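Local coordinates for vanadium-dependent haloperoxidase (Zobellia galactanivorans, PDB 4CIT), which probably oxidises iodide with hydrogen peroxide, as a bacterial vanadium-dependent iodoperoxidase of the PAP2 superfamily, at residues A[416-420]-A[421-425]; A[256-259]-A[260-264]. All coordinates share one frame; numbering follows the deposited sequence. Where two conformers were deposited one is given.

Contact 1: residues A[416-420]-A[421-425]. With VO4 (vanadate ion), chain B; VO4 (vanadate ion), chain D; VO4 (vanadate ion), chain F.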
# COMPACT_ATOMS: atom_id res chain seq x y z
N ILE A 416 4.85 -15.45 -5.15
CA ILE A 416 4.54 -16.85 -5.48
C ILE A 416 3.24 -17.32 -4.88
O ILE A 416 2.63 -18.24 -5.43
CB ILE A 416 5.70 -17.82 -5.13
CG1 ILE A 416 5.59 -19.13 -5.97
CG2 ILE A 416 5.80 -18.15 -3.66
CD1 ILE A 416 5.81 -18.92 -7.44
N SER A 417 2.74 -16.65 -3.84
CA SER A 417 1.43 -16.99 -3.27
C SER A 417 0.35 -16.87 -4.30
O SER A 417 -0.65 -17.57 -4.20
CB SER A 417 1.08 -16.14 -2.08
OG SER A 417 0.67 -14.87 -2.50
N ARG A 418 0.53 -15.99 -5.29
CA ARG A 418 -0.45 -15.82 -6.36
C ARG A 418 -0.49 -16.97 -7.38
O ARG A 418 -1.53 -17.13 -8.01
CB ARG A 418 -0.28 -14.48 -7.08
CG ARG A 418 -0.09 -13.33 -6.10
CD ARG A 418 -1.16 -13.21 -5.04
NE ARG A 418 -2.40 -12.56 -5.59
CZ ARG A 418 -3.60 -12.58 -5.05
NH1 ARG A 418 -3.87 -13.24 -3.93
NH2 ARG A 418 -4.63 -11.88 -5.64
N MET A 419 0.61 -17.70 -7.49
CA MET A 419 0.67 -18.92 -8.31
C MET A 419 -0.03 -20.03 -7.56
O MET A 419 -0.94 -20.71 -8.15
CB MET A 419 2.12 -19.31 -8.63
CG MET A 419 2.20 -20.68 -9.30
SD MET A 419 1.39 -20.84 -10.90
CE MET A 419 2.23 -19.45 -11.73
N TYR A 420 0.30 -20.17 -6.27
CA TYR A 420 -0.43 -21.17 -5.45
C TYR A 420 -1.87 -20.86 -5.41
O TYR A 420 -2.69 -21.78 -5.29
CB TYR A 420 0.09 -21.19 -4.04
CG TYR A 420 1.59 -21.40 -3.88
CD1 TYR A 420 2.30 -22.18 -4.77
CD2 TYR A 420 2.27 -20.93 -2.73
CE1 TYR A 420 3.68 -22.43 -4.60
CE2 TYR A 420 3.64 -21.16 -2.56
CZ TYR A 420 4.32 -21.90 -3.47
OH TYR A 420 5.65 -22.19 -3.31
N GLY A 421 -2.21 -19.56 -5.47
CA GLY A 421 -3.58 -19.18 -5.41
C GLY A 421 -4.45 -19.40 -6.65
O GLY A 421 -5.70 -19.32 -6.55
N GLY A 422 -3.82 -19.66 -7.80
CA GLY A 422 -4.52 -19.96 -9.07
C GLY A 422 -5.07 -18.79 -9.79
O GLY A 422 -5.89 -18.96 -10.67
N ILE A 423 -4.59 -17.57 -9.44
CA ILE A 423 -5.14 -16.35 -10.02
C ILE A 423 -4.21 -15.53 -10.91
O ILE A 423 -4.62 -14.58 -11.52
CB ILE A 423 -5.85 -15.44 -8.95
CG1 ILE A 423 -4.84 -14.79 -8.03
CG2 ILE A 423 -6.94 -16.25 -8.26
CD1 ILE A 423 -4.28 -15.64 -6.95
N HIS A 424 -2.93 -15.85 -10.90
CA HIS A 424 -1.92 -15.22 -11.79
C HIS A 424 -1.12 -16.24 -12.49
O HIS A 424 -0.72 -17.25 -11.92
CB HIS A 424 -0.97 -14.26 -11.01
CG HIS A 424 -1.58 -12.92 -10.71
ND1 HIS A 424 -1.93 -12.00 -11.66
CD2 HIS A 424 -1.97 -12.38 -9.52
CE1 HIS A 424 -2.43 -10.92 -11.07
NE2 HIS A 424 -2.48 -11.13 -9.77
N TYR A 425 -0.72 -15.91 -13.71
CA TYR A 425 0.31 -16.68 -14.44
C TYR A 425 1.72 -16.27 -13.98
O TYR A 425 1.95 -15.16 -13.45
CB TYR A 425 0.22 -16.40 -15.96
CG TYR A 425 -1.18 -16.47 -16.58
CD1 TYR A 425 -1.78 -17.63 -16.86
CD2 TYR A 425 -1.88 -15.32 -16.80
CE1 TYR A 425 -3.11 -17.68 -17.40
CE2 TYR A 425 -3.16 -15.32 -17.35
CZ TYR A 425 -3.79 -16.52 -17.63
OH TYR A 425 -5.07 -16.40 -18.14
V VO4 B . -3.28 -9.77 -8.30
O2 VO4 D . -1.76 -10.26 -7.34
O4 VO4 F . -4.69 -10.48 -8.36

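Contact 2: residues A[256-259]-A[260-264]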
# COMPACT_ATOMS: atom_id res chain seq x y z
N SER A 256 -3.79 -29.64 4.49
CA SER A 256 -2.58 -29.31 5.25
C SER A 256 -1.58 -28.32 4.55
O SER A 256 -0.88 -27.52 5.23
CB SER A 256 -1.84 -30.63 5.57
OG SER A 256 -2.04 -31.58 4.53
N SER A 257 -1.54 -28.36 3.21
CA SER A 257 -0.32 -28.01 2.47
C SER A 257 0.13 -26.60 2.76
O SER A 257 -0.66 -25.71 3.03
CB SER A 257 -0.47 -28.31 0.99
OG SER A 257 -0.87 -27.20 0.23
N GLU A 258 1.42 -26.43 2.77
CA GLU A 258 2.00 -25.15 3.04
C GLU A 258 1.57 -24.15 1.98
O GLU A 258 1.37 -22.94 2.28
CB GLU A 258 3.48 -25.34 3.12
CG GLU A 258 4.34 -24.09 3.24
CD GLU A 258 4.31 -23.42 4.60
OE1 GLU A 258 3.36 -23.68 5.37
OE2 GLU A 258 5.25 -22.61 4.87
N GLU A 259 1.33 -24.62 0.74
CA GLU A 259 0.97 -23.70 -0.36
C GLU A 259 -0.33 -23.02 -0.14
O GLU A 259 -0.54 -21.82 -0.45
CB GLU A 259 0.94 -24.47 -1.66
CG GLU A 259 2.29 -24.90 -2.17
CD GLU A 259 2.84 -26.14 -1.50
OE1 GLU A 259 2.13 -26.81 -0.72
OE2 GLU A 259 3.98 -26.41 -1.77
N ILE A 260 -1.27 -23.77 0.44
CA ILE A 260 -2.53 -23.22 0.71
C ILE A 260 -2.43 -22.18 1.84
O ILE A 260 -3.03 -21.10 1.78
CB ILE A 260 -3.56 -24.26 1.12
CG1 ILE A 260 -3.92 -25.09 -0.07
CG2 ILE A 260 -4.83 -23.62 1.60
CD1 ILE A 260 -4.97 -26.14 0.32
N GLN A 261 -1.61 -22.46 2.83
CA GLN A 261 -1.35 -21.47 3.94
C GLN A 261 -0.75 -20.18 3.41
O GLN A 261 -1.08 -19.11 3.87
CB GLN A 261 -0.31 -22.00 4.94
CG GLN A 261 -0.77 -23.16 5.80
CD GLN A 261 0.31 -23.65 6.76
OE1 GLN A 261 0.92 -22.87 7.51
NE2 GLN A 261 0.56 -24.97 6.73
N ILE A 262 0.16 -20.31 2.46
CA ILE A 262 0.88 -19.14 1.87
C ILE A 262 -0.11 -18.35 1.05
O ILE A 262 -0.20 -17.14 1.18
CB ILE A 262 2.10 -19.60 1.09
CG1 ILE A 262 3.19 -20.12 2.10
CG2 ILE A 262 2.54 -18.48 0.12
CD1 ILE A 262 4.43 -20.78 1.47
N ALA A 263 -0.92 -19.02 0.22
CA ALA A 263 -1.93 -18.35 -0.59
C ALA A 263 -2.88 -17.53 0.29
O ALA A 263 -3.19 -16.39 -0.01
CB ALA A 263 -2.74 -19.34 -1.44
N ARG A 264 -3.39 -18.14 1.37
CA ARG A 264 -4.35 -17.47 2.24
C ARG A 264 -3.68 -16.35 3.01
O ARG A 264 -4.30 -15.32 3.19
CB ARG A 264 -5.00 -18.49 3.18
CG ARG A 264 -5.88 -19.44 2.40
CD ARG A 264 -6.72 -20.42 3.22
NE ARG A 264 -7.55 -21.20 2.25
CZ ARG A 264 -8.14 -22.37 2.50
NH1 ARG A 264 -8.03 -22.93 3.69
NH2 ARG A 264 -8.81 -22.98 1.54

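Contact 1: residues A[416-420]-A[421-425]
Arg-418 and His-424 hold the vanadate from either side of a Schellman motif, which closes helix 407-420 in this PAP2-family active site. Arg-418 stands in the last helical turn and His-424 just after the motif. They touch where Arg-418 CB lies 3.6 Å from His-424 CD2, at the ring edge. The His-424 ring binds the vanadium directly, NE2 to V 2.2 Å. Its other nitrogen, ND1, is hydrogen-bonded to Glu-363, a second-shell residue that fixes the turn of the ring. The Arg-418 guanidinium grips two vanadate oxygens. Arg-418 NE donates to vanadate O2 at 3.0 Å. Arg-418 NH2 donates to vanadate O4 at 3.1 Å, nearly straight at 162°, with O4 lying in the guanidinium plane. NH1 has a salt bridge with Asp-267, so each nitrogen of the group has a partner. CG of Arg-418 lies beside the backbone N (chi1 -46°), and further bends at chi2 and chi3 fold the chain round to the ion. The guanidinium and the imidazole are turned 54° apart. Ser-366, His-368 and Arg-339 add further bonds to the vanadate.

The carbonyls of Ser-417, Arg-418 and Met-419 accept the amides of the turn. Gly-421 N donates to Ser-417 O at 2.8 Å, an ordinary helical bond. The motif's own bonds are Gly-422 N to Met-419 O at 3.1 Å, from above the carbonyl plane, and a weak one from Ile-423 N to Arg-418 O. His-424 N adds a second weak bond to Arg-418 O. Gly-422 has positive phi, which favours glycine. A side chain on Gly-421 would clash with Ile-423 CD1. His-424 O is buried without a polar partner; the methyl CE of Met-419 lies near it. Ile-423 CD1 sits over the centre of one guanidinium face, 3.7 Å from Arg-418 CZ.

Contact 2: residues A[256-259]-A[260-264]
Ser-257 caps the start of helix 258-266, and Ile-260 N is the amide it serves. Ser-257 OG accepts from Ile-260 N, a weak bond of 3.5 Å. Ser-257 OG donates to Glu-259 OE1 at 3.2 Å, on the anti lone pair. Ser-257 O takes weak bonds from Ile-260 N and Gln-261 N. The stronger backbone bonds are Ile-262 N to Glu-258 O and Ala-263 N to Glu-259 O, both 2.9 Å. Gln-261, in one of its two conformers, reaches back with an extended chain, and its NE2 makes a hydrogen bond to Ser-256 O at 3.3 Å, with that oxygen in the amide plane.

In that conformer the Glu-258 carboxylate and the Gln-261 amide cross at about a right angle, without a bond between them. Glu-258 OE2 instead forms a salt bridge with Arg-402. Ile-262 CD1 packs against Glu-258 CG at 3.8 Å.

With an alanine at Ser-257, Ile-260 N would probably lose its side-chain cap and the Glu-259 carboxylate would be freer to turn. Glu-259 OE1 also lies close to Glu-253 OE1, a like charge. The Ser-257 hydroxyl and the positive end of the helix dipole would probably ease that repulsion.

How the contacts relate
Contact 2 comes first along the chain, at the start of helix 258-266. Contact 1 follows much later, where helix 407-420 ends and the chain turns towards helix 426-446. Their centres are 11 Å apart, on the same side of the chain's centre. The two helices pack directly: Ile-262 CG2 lies 3.5 Å from Ser-417 CB and also meets the Tyr-420 ring, while Tyr-420 CB rests near Glu-259 O. Helix 235-253 touches both contacts. Contact 1 binds the vanadate, whereas contact 2 lies outside that shell. Helix 258-266 thus covers one side of the helix that carries Arg-418 into the active site.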